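Local coordinates for regulator of polyketide synthase expression (Bifidobacterium adolescentis, PDB 3ONQ) that regulates polyketide synthase expression, probably by binding DNA through a PucR-type C-terminal helix-turn-helix domain, at the interface of chains A and B. Numbering follows the deposited sequence. Chains: chain A/B, Regulator of polyketide synthase expression.

The interface of chains A and B. Residues chain A 11-12, 47; chain B 27, 30-31, 36.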
loop_
_atom_site.group_PDB
_atom_site.type_symbol
_atom_site.label_atom_id
_atom_site.label_comp_id
_atom_site.label_asym_id
_atom_site.label_seq_id
_atom_site.Cartn_x
_atom_site.Cartn_y
_atom_site.Cartn_z
ATOM N N ILE A 11 18.269 3.849 -5.234
ATOM C CA ILE A 11 18.734 5.051 -4.566
ATOM C C ILE A 11 19.854 5.728 -5.341
ATOM O O ILE A 11 19.946 6.938 -5.340
ATOM C CB ILE A 11 19.194 4.785 -3.124
ATOM C CG1 ILE A 11 20.035 3.516 -3.050
ATOM C CG2 ILE A 11 18.008 4.678 -2.201
ATOM C CD1 ILE A 11 20.823 3.406 -1.805
ATOM N N LEU A 12 20.726 4.954 -5.965
ATOM C CA LEU A 12 21.789 5.544 -6.757
ATOM C C LEU A 12 21.248 6.279 -7.994
ATOM O O LEU A 12 21.738 7.332 -8.350
ATOM C CB LEU A 12 22.850 4.512 -7.117
ATOM C CG LEU A 12 23.680 4.032 -5.929
ATOM C CD1 LEU A 12 24.662 2.989 -6.364
ATOM C CD2 LEU A 12 24.381 5.172 -5.245
ATOM N N ILE A 47 20.445 7.069 5.825
ATOM C CA ILE A 47 21.703 7.742 5.514
ATOM C C ILE A 47 21.843 9.073 6.251
ATOM O O ILE A 47 22.915 9.396 6.766
ATOM C CB ILE A 47 21.859 7.942 3.985
ATOM C CG1 ILE A 47 22.090 6.591 3.305
ATOM C CG2 ILE A 47 23.015 8.878 3.670
ATOM C CD1 ILE A 47 21.870 6.604 1.809
ATOM N N LEU B 27 26.205 5.886 2.613
ATOM C CA LEU B 27 25.539 5.531 1.364
ATOM C C LEU B 27 26.039 4.178 0.863
ATOM O O LEU B 27 25.255 3.320 0.448
ATOM C CB LEU B 27 25.777 6.622 0.310
ATOM C CG LEU B 27 25.358 6.300 -1.124
ATOM C CD1 LEU B 27 23.865 6.069 -1.218
ATOM C CD2 LEU B 27 25.783 7.433 -2.061
ATOM N N GLU B 30 24.336 1.532 2.987
ATOM C CA GLU B 30 22.961 1.207 2.571
ATOM C C GLU B 30 22.971 0.334 1.333
ATOM O O GLU B 30 22.227 -0.641 1.243
ATOM C CB GLU B 30 22.134 2.462 2.260
ATOM C CG GLU B 30 21.576 3.176 3.471
ATOM C CD GLU B 30 20.765 2.265 4.389
ATOM O OE1 GLU B 30 19.797 1.610 3.923
ATOM O OE2 GLU B 30 21.106 2.219 5.592
ATOM N N CYS B 31 23.796 0.710 0.358
ATOM C CA CYS B 31 23.871 -0.046 -0.883
ATOM C C CYS B 31 24.223 -1.486 -0.569
ATOM O O CYS B 31 23.532 -2.412 -1.000
ATOM C CB CYS B 31 24.910 0.553 -1.834
ATOM S SG CYS B 31 24.432 2.152 -2.520
HETATM N N MSE B 36 23.178 -4.195 -3.219
HETATM C CA MSE B 36 23.552 -3.584 -4.471
HETATM C C MSE B 36 25.056 -3.727 -4.604
HETATM O O MSE B 36 25.804 -3.143 -3.852
HETATM C CB MSE B 36 23.139 -2.118 -4.490
HETATM C CG MSE B 36 21.661 -1.905 -4.286
HETATM SE SE MSE B 36 21.154 -0.058 -4.076
HETATM C CE MSE B 36 22.058 0.646 -5.609
#
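A:Ile11 pushes its delta-methyl CD1 between two side chains of helix 22-33, 3.9 Å from the thiol SG of B:Cys31 and 4.1 Å from CD1 of B:Leu27. With CG1 set between the backbone N and carbonyl carbon (chi1 43°), its ethyl branch is directed into chain B, CG1 lying 3.9 Å from the selenium SE of the selenomethionine B:Met36. The thiol SG of B:Cys31 touches both A:Ile11 and A:Leu12, while a weak hydrogen bond ties it back to the carbonyl oxygen of B:Leu27.

A:Leu12 and B:Met36 pass alongside each other in opposite directions, with CD1 of the leucine 3.6 Å from the terminal methyl CE of B:Met36. That methyl faces the leucine because the selenomethionine chain bends at its last torsion (chi3 50°). An alanine here in place of A:Leu12 would probably open a gap beside B:Met36 CE and B:Cys31 SG and leave the selenomethionine methyl less firmly held.

The two methyls of B:Leu27 divide the work: CD2 faces A:Leu12, whereas CD1 sits 3.7 Å from CD1 of A:Ile47 as well as bordering A:Ile11. Toward the polar rim, A:Ile47 crosses the aliphatic part of B:Glu30, its CG1 3.5 Å from the glutamate CG. The CG methylene makes the contact while the carboxylate points away from A:Ile47, a familiar way for an acidic residue to lend its methylenes to an apolar seam. The patch is part of an interface between two copies that is not an exact two-fold. It joins helices 11-15 and 39-48 of chain A to helix 22-33 and the loop at B:Met36, and may contribute to self-association, although the structure alone does not show that this pairing is the biological one.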